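Local coordinates for protein adenylate cyclase (Hippeastrum hybrid cultivar, PDB 6YP4) that hydrolyses triphosphate as its dominant activity, probably with metal ions, and binds a non-hydrolysable GTP analogue in its CYTH-domain pocket, at residues I5-L18 / L177-S191. Sequence-based numbering, arbitrary orientation.
With GCP (phosphomethylphosphonic acid guanylate ester), chain B; EDO (1,2-ethanediol), chain H.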
loop_
_atom_site.group_PDB
_atom_site.type_symbol
_atom_site.label_atom_id
_atom_site.label_comp_id
_atom_site.label_asym_id
_atom_site.label_seq_id
_atom_site.Cartn_x
_atom_site.Cartn_y
_atom_site.Cartn_z
ATOM N N ILE A 5 9.899 10.863 -4.027
ATOM C CA ILE A 5 11.282 11.208 -3.721
ATOM C C ILE A 5 12.102 9.954 -3.987
ATOM O O ILE A 5 11.655 8.845 -3.680
ATOM C CB ILE A 5 11.420 11.681 -2.259
ATOM C CG1 ILE A 5 10.448 12.835 -1.970
ATOM C CG2 ILE A 5 12.847 12.063 -1.937
ATOM C CD1 ILE A 5 10.618 13.994 -2.876
ATOM N N LYS A 6 13.284 10.097 -4.592
ATOM C CA LYS A 6 14.094 8.928 -4.936
ATOM C C LYS A 6 15.560 9.236 -4.659
ATOM O O LYS A 6 16.168 10.057 -5.355
ATOM C CB LYS A 6 13.882 8.514 -6.394
ATOM C CG LYS A 6 12.493 7.953 -6.681
ATOM C CD LYS A 6 12.382 7.389 -8.085
ATOM C CE LYS A 6 11.013 6.784 -8.333
ATOM N NZ LYS A 6 10.931 6.214 -9.708
ATOM N N LEU A 7 16.121 8.576 -3.647
ATOM C CA LEU A 7 17.514 8.744 -3.244
ATOM C C LEU A 7 18.255 7.427 -3.424
ATOM O O LEU A 7 17.701 6.357 -3.168
ATOM C CB LEU A 7 17.610 9.183 -1.789
ATOM C CG LEU A 7 16.650 10.284 -1.332
ATOM C CD1 LEU A 7 16.709 10.419 0.182
ATOM C CD2 LEU A 7 16.990 11.618 -1.996
ATOM N N ARG A 8 19.511 7.491 -3.855
ATOM C CA ARG A 8 20.297 6.284 -4.075
ATOM C C ARG A 8 21.315 6.116 -2.950
ATOM O O ARG A 8 21.981 7.078 -2.569
ATOM C CB ARG A 8 20.997 6.341 -5.435
ATOM C CG ARG A 8 21.826 5.106 -5.760
ATOM C CD ARG A 8 22.434 5.208 -7.150
ATOM N NE ARG A 8 23.271 4.052 -7.445
ATOM C CZ ARG A 8 24.155 4.005 -8.436
ATOM N NH1 ARG A 8 24.325 5.055 -9.241
ATOM N NH2 ARG A 8 24.875 2.908 -8.620
ATOM N N LEU A 9 21.428 4.877 -2.406
ATOM C CA LEU A 9 22.502 4.585 -1.463
ATOM C C LEU A 9 23.713 3.991 -2.196
ATOM O O LEU A 9 23.546 3.201 -3.137
ATOM C CB LEU A 9 22.035 3.612 -0.383
ATOM C CG LEU A 9 20.642 3.918 0.174
ATOM C CD1 LEU A 9 20.289 2.921 1.235
ATOM C CD2 LEU A 9 20.630 5.305 0.761
ATOM N N PRO A 10 24.935 4.310 -1.748
ATOM C CA PRO A 10 26.138 3.886 -2.503
ATOM C C PRO A 10 26.551 2.428 -2.345
ATOM O O PRO A 10 27.331 1.942 -3.176
ATOM C CB PRO A 10 27.252 4.802 -1.948
ATOM C CG PRO A 10 26.741 5.268 -0.604
ATOM C CD PRO A 10 25.235 5.346 -0.737
ATOM N N SER A 11 26.129 1.711 -1.313
ATOM C CA SER A 11 26.889 0.531 -0.932
ATOM C C SER A 11 26.016 -0.395 -0.117
ATOM O O SER A 11 25.013 0.043 0.467
ATOM C CB SER A 11 28.131 0.918 -0.114
ATOM O OG SER A 11 27.698 1.437 1.137
ATOM N N PRO A 12 26.382 -1.673 -0.022
ATOM C CA PRO A 12 25.725 -2.577 0.937
ATOM C C PRO A 12 25.754 -2.075 2.370
ATOM O O PRO A 12 24.761 -2.208 3.090
ATOM C CB PRO A 12 26.532 -3.874 0.795
ATOM C CG PRO A 12 27.021 -3.841 -0.646
ATOM C CD PRO A 12 27.359 -2.373 -0.876
ATOM N N SER A 13 26.878 -1.521 2.813
ATOM C CA SER A 13 26.977 -1.083 4.198
ATOM C C SER A 13 26.009 0.055 4.477
ATOM O O SER A 13 25.363 0.079 5.535
ATOM C CB SER A 13 28.431 -0.692 4.533
ATOM O OG SER A 13 28.885 0.458 3.828
ATOM N N ALA A 14 25.845 0.981 3.527
ATOM C CA ALA A 14 24.863 2.040 3.758
ATOM C C ALA A 14 23.462 1.461 3.836
ATOM O O ALA A 14 22.672 1.861 4.695
ATOM C CB ALA A 14 24.935 3.116 2.676
ATOM N N HIS A 15 23.148 0.492 2.967
ATOM C CA HIS A 15 21.830 -0.143 2.986
ATOM C C HIS A 15 21.587 -0.871 4.306
ATOM O O HIS A 15 20.491 -0.789 4.883
ATOM C CB HIS A 15 21.708 -1.112 1.802
ATOM C CG HIS A 15 20.431 -1.899 1.781
ATOM N ND1 HIS A 15 20.291 -3.112 2.422
ATOM C CD2 HIS A 15 19.239 -1.649 1.186
ATOM C CE1 HIS A 15 19.063 -3.570 2.233
ATOM N NE2 HIS A 15 18.407 -2.704 1.481
ATOM N N GLN A 16 22.594 -1.601 4.784
ATOM C CA GLN A 16 22.513 -2.261 6.083
ATOM C C GLN A 16 22.197 -1.268 7.195
ATOM O O GLN A 16 21.246 -1.462 7.962
ATOM C CB GLN A 16 23.829 -2.987 6.371
ATOM C CG GLN A 16 23.954 -3.554 7.784
ATOM C CD GLN A 16 23.063 -4.772 8.006
ATOM O OE1 GLN A 16 23.005 -5.682 7.173
ATOM N NE2 GLN A 16 22.371 -4.794 9.133
ATOM N N LEU A 17 22.992 -0.198 7.315
ATOM C CA LEU A 17 22.808 0.704 8.451
ATOM C C LEU A 17 21.482 1.470 8.354
ATOM O O LEU A 17 20.816 1.694 9.371
ATOM C CB LEU A 17 24.001 1.647 8.576
ATOM C CG LEU A 17 25.319 1.001 9.018
ATOM C CD1 LEU A 17 26.473 1.991 8.997
ATOM C CD2 LEU A 17 25.210 0.371 10.380
ATOM N N LEU A 18 21.041 1.842 7.145
ATOM C CA LEU A 18 19.711 2.460 7.042
ATOM C C LEU A 18 18.606 1.469 7.399
ATOM O O LEU A 18 17.614 1.834 8.058
ATOM C CB LEU A 18 19.492 3.022 5.641
ATOM C CG LEU A 18 18.155 3.718 5.371
ATOM C CD1 LEU A 18 17.853 4.755 6.406
ATOM C CD2 LEU A 18 18.168 4.347 3.999
ATOM N N LEU A 177 13.372 13.738 4.717
ATOM C CA LEU A 177 14.094 12.498 4.457
ATOM C C LEU A 177 15.598 12.742 4.421
ATOM O O LEU A 177 16.376 11.991 5.023
ATOM C CB LEU A 177 13.598 11.870 3.146
ATOM C CG LEU A 177 14.078 10.458 2.785
ATOM C CD1 LEU A 177 14.014 9.498 3.971
ATOM C CD2 LEU A 177 13.319 9.880 1.594
ATOM N N GLU A 178 16.033 13.795 3.730
ATOM C CA GLU A 178 17.454 14.129 3.741
ATOM C C GLU A 178 17.952 14.402 5.158
ATOM O O GLU A 178 19.039 13.950 5.538
ATOM C CB GLU A 178 17.727 15.326 2.830
ATOM C CG GLU A 178 17.411 15.090 1.347
ATOM C CD GLU A 178 18.116 16.090 0.429
ATOM O OE1 GLU A 178 17.422 16.871 -0.253
ATOM O OE2 GLU A 178 19.363 16.060 0.378
ATOM N N GLY A 179 17.170 15.140 5.954
ATOM C CA GLY A 179 17.573 15.430 7.324
ATOM C C GLY A 179 17.759 14.183 8.172
ATOM O O GLY A 179 18.647 14.130 9.020
ATOM N N PHE A 180 16.926 13.160 7.951
ATOM C CA PHE A 180 17.043 11.916 8.715
ATOM C C PHE A 180 18.269 11.124 8.282
ATOM O O PHE A 180 18.971 10.543 9.117
ATOM C CB PHE A 180 15.761 11.092 8.543
ATOM C CG PHE A 180 15.805 9.695 9.135
ATOM C CD1 PHE A 180 15.411 9.470 10.450
ATOM C CD2 PHE A 180 16.162 8.600 8.349
ATOM C CE1 PHE A 180 15.409 8.176 10.989
ATOM C CE2 PHE A 180 16.167 7.297 8.877
ATOM C CZ PHE A 180 15.783 7.088 10.202
ATOM N N LEU A 181 18.545 11.082 6.981
ATOM C CA LEU A 181 19.723 10.352 6.525
ATOM C C LEU A 181 21.003 11.009 7.033
ATOM O O LEU A 181 21.960 10.314 7.397
ATOM C CB LEU A 181 19.726 10.240 4.997
ATOM C CG LEU A 181 18.695 9.324 4.337
ATOM C CD1 LEU A 181 19.027 9.094 2.881
ATOM C CD2 LEU A 181 18.631 8.010 5.056
ATOM N N LYS A 182 21.032 12.344 7.094
ATOM C CA LYS A 182 22.209 13.030 7.627
ATOM C C LYS A 182 22.403 12.706 9.099
ATOM O O LYS A 182 23.500 12.332 9.526
ATOM C CB LYS A 182 22.092 14.545 7.428
ATOM C CG LYS A 182 21.867 14.968 5.986
ATOM C CD LYS A 182 22.267 16.415 5.734
ATOM C CE LYS A 182 22.202 16.748 4.243
ATOM N NZ LYS A 182 20.858 17.241 3.823
ATOM N N GLU A 183 21.339 12.827 9.886
ATOM C CA GLU A 183 21.452 12.608 11.322
ATOM C C GLU A 183 21.836 11.166 11.647
ATOM O O GLU A 183 22.528 10.922 12.644
ATOM C CB GLU A 183 20.132 12.999 11.992
ATOM C CG GLU A 183 20.066 12.741 13.479
ATOM C CD GLU A 183 18.636 12.638 13.962
ATOM O OE1 GLU A 183 18.269 11.571 14.498
ATOM O OE2 GLU A 183 17.877 13.619 13.795
ATOM N N LYS A 184 21.427 10.204 10.817
ATOM C CA LYS A 184 21.844 8.818 10.993
ATOM C C LYS A 184 23.164 8.474 10.291
ATOM O O LYS A 184 23.631 7.335 10.412
ATOM C CB LYS A 184 20.751 7.867 10.510
ATOM C CG LYS A 184 19.426 7.996 11.277
ATOM C CD LYS A 184 19.565 7.600 12.751
ATOM C CE LYS A 184 18.204 7.690 13.459
ATOM N NZ LYS A 184 18.315 7.934 14.923
ATOM N N GLY A 185 23.780 9.408 9.571
ATOM C CA GLY A 185 25.071 9.122 8.948
ATOM C C GLY A 185 25.046 8.221 7.733
ATOM O O GLY A 185 26.000 7.455 7.512
ATOM N N ILE A 186 24.011 8.329 6.910
ATOM C CA ILE A 186 23.794 7.463 5.758
ATOM C C ILE A 186 24.127 8.277 4.497
ATOM O O ILE A 186 23.398 9.217 4.154
ATOM C CB ILE A 186 22.366 6.903 5.707
ATOM C CG1 ILE A 186 21.951 6.409 7.081
ATOM C CG2 ILE A 186 22.267 5.779 4.667
ATOM C CD1 ILE A 186 22.543 5.032 7.389
ATOM N N PRO A 187 25.217 7.953 3.806
ATOM C CA PRO A 187 25.504 8.617 2.529
ATOM C C PRO A 187 24.388 8.368 1.528
ATOM O O PRO A 187 23.793 7.293 1.485
ATOM C CB PRO A 187 26.792 7.946 2.058
ATOM C CG PRO A 187 26.896 6.677 2.844
ATOM C CD PRO A 187 26.166 6.875 4.126
ATOM N N TYR A 188 24.146 9.353 0.678
ATOM C CA TYR A 188 23.099 9.215 -0.318
ATOM C C TYR A 188 23.345 10.245 -1.409
ATOM O O TYR A 188 24.066 11.227 -1.210
ATOM C CB TYR A 188 21.710 9.399 0.313
ATOM C CG TYR A 188 21.433 10.827 0.714
ATOM C CD1 TYR A 188 21.823 11.306 1.959
ATOM C CD2 TYR A 188 20.767 11.696 -0.145
ATOM C CE1 TYR A 188 21.583 12.627 2.328
ATOM C CE2 TYR A 188 20.518 13.013 0.219
ATOM C CZ TYR A 188 20.935 13.469 1.453
ATOM O OH TYR A 188 20.677 14.770 1.809
ATOM N N GLU A 189 22.748 9.999 -2.575
ATOM C CA GLU A 189 22.600 11.019 -3.602
ATOM C C GLU A 189 21.202 10.916 -4.189
ATOM O O GLU A 189 20.499 9.920 -3.999
ATOM C CB GLU A 189 23.641 10.887 -4.724
ATOM C CG GLU A 189 25.090 10.923 -4.268
ATOM C CD GLU A 189 25.531 12.280 -3.715
ATOM O OE1 GLU A 189 24.906 13.309 -4.059
ATOM O OE2 GLU A 189 26.508 12.317 -2.929
ATOM N N TYR A 190 20.805 11.961 -4.911
ATOM C CA TYR A 190 19.556 11.909 -5.658
ATOM C C TYR A 190 19.667 10.865 -6.767
ATOM O O TYR A 190 20.691 10.786 -7.453
ATOM C CB TYR A 190 19.230 13.286 -6.248
ATOM C CG TYR A 190 19.086 14.418 -5.241
ATOM C CD1 TYR A 190 18.264 14.282 -4.125
ATOM C CD2 TYR A 190 19.748 15.645 -5.427
ATOM C CE1 TYR A 190 18.112 15.316 -3.210
ATOM C CE2 TYR A 190 19.603 16.681 -4.511
ATOM C CZ TYR A 190 18.771 16.503 -3.402
ATOM O OH TYR A 190 18.594 17.505 -2.466
ATOM N N SER A 191 18.632 10.036 -6.917
ATOM C CA SER A 191 18.600 9.073 -8.013
ATOM C C SER A 191 18.573 9.806 -9.346
ATOM O O SER A 191 17.795 10.742 -9.534
ATOM C CB SER A 191 17.366 8.171 -7.901
ATOM O OG SER A 191 17.350 7.440 -6.686
HETATM P PG GCP B . 10.174 2.671 -8.660
HETATM O O1G GCP B . 11.200 3.661 -8.195
HETATM O O2G GCP B . 10.650 1.257 -8.408
HETATM O O3G GCP B . 9.906 2.874 -10.130
HETATM C C3B GCP B . 8.642 2.958 -7.708
HETATM P PB GCP B . 7.339 1.794 -8.330
HETATM O O1B GCP B . 7.378 1.637 -9.822
HETATM O O2B GCP B . 7.426 0.464 -7.622
HETATM O O3A GCP B . 5.912 2.505 -7.930
HETATM P PA GCP B . 4.524 1.630 -8.019
HETATM O O1A GCP B . 3.478 2.538 -8.641
HETATM O O2A GCP B . 4.785 0.445 -8.925
HETATM O "O5'" GCP B . 4.086 1.081 -6.483
HETATM C "C5'" GCP B . 4.755 1.618 -5.351
HETATM C "C4'" GCP B . 4.417 3.157 -5.152
HETATM O "O4'" GCP B . 2.902 3.498 -5.294
HETATM C "C3'" GCP B . 4.725 3.500 -3.961
HETATM O "O3'" GCP B . 5.387 4.790 -3.972
HETATM C "C2'" GCP B . 3.314 3.495 -3.056
HETATM O "O2'" GCP B . 3.251 4.617 -2.098
HETATM C "C1'" GCP B . 2.310 3.479 -3.845
HETATM N N9 GCP B . 1.497 2.219 -3.614
HETATM C C8 GCP B . 1.686 1.138 -4.380
HETATM N N7 GCP B . 0.849 0.165 -3.975
HETATM C C5 GCP B . 0.136 0.648 -2.946
HETATM C C6 GCP B . -0.861 0.083 -2.154
HETATM O O6 GCP B . -1.215 -1.032 -2.351
HETATM N N1 GCP B . -1.419 0.795 -1.175
HETATM C C2 GCP B . -1.013 2.074 -0.950
HETATM N N2 GCP B . -1.694 2.755 0.149
HETATM N N3 GCP B . -0.038 2.627 -1.721
HETATM C C4 GCP B . 0.535 1.912 -2.719
HETATM C C1 EDO H . 25.886 7.162 -5.810
HETATM O O1 EDO H . 26.037 5.738 -5.907
HETATM C C2 EDO H . 24.648 7.478 -4.989
HETATM O O2 EDO H . 24.855 7.073 -3.630
#
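R8 and E189 form an antiparallel hydrogen-bonded pair that joins the short strand 189-190 to strand 2-9 of the CYTH sheet. R8 N reaches E189 O at 2.6 Å, with 168° at the hydrogen, and E189 N returns to R8 O at 3.0 Å. An ethanediol, probably a crystallisation additive, donates from O2 to R8 O and sets O1 over one face of the R8 guanidinium. S191 N extends the ladder to K6 O at 2.9 Å, tilted 35° from the carbonyl plane. L7, with CG anti to the carbonyl carbon (chi1 -44°), places CD1 on L177 and L181, and L7 CD2 at the edge of the Y190 ring, 3.6 Å from Y190 CD1. Y190 OH donates to E178 OE1 on its syn side. S11 OG caps helix 12-22 by accepting from A14 N at 3.1 Å; a Schellman motif at G185 ends helix 170-183, with I186 N on L181 O and G185 N on K182 O. I186 CD1 lies 3.5 Å from L18 N, already bonded to A14 O. Strand pairing thus satisfies the backbone of R8, E189 N and O, S191 N and K6 O, whereas P187 O, buried 3.3 Å from P10 CD, stays unpaired. Strand 2-9 also carries the K6 amine, weakly bonded to O1G, to the analogue's terminal phosphate, linking this contact to the pocket.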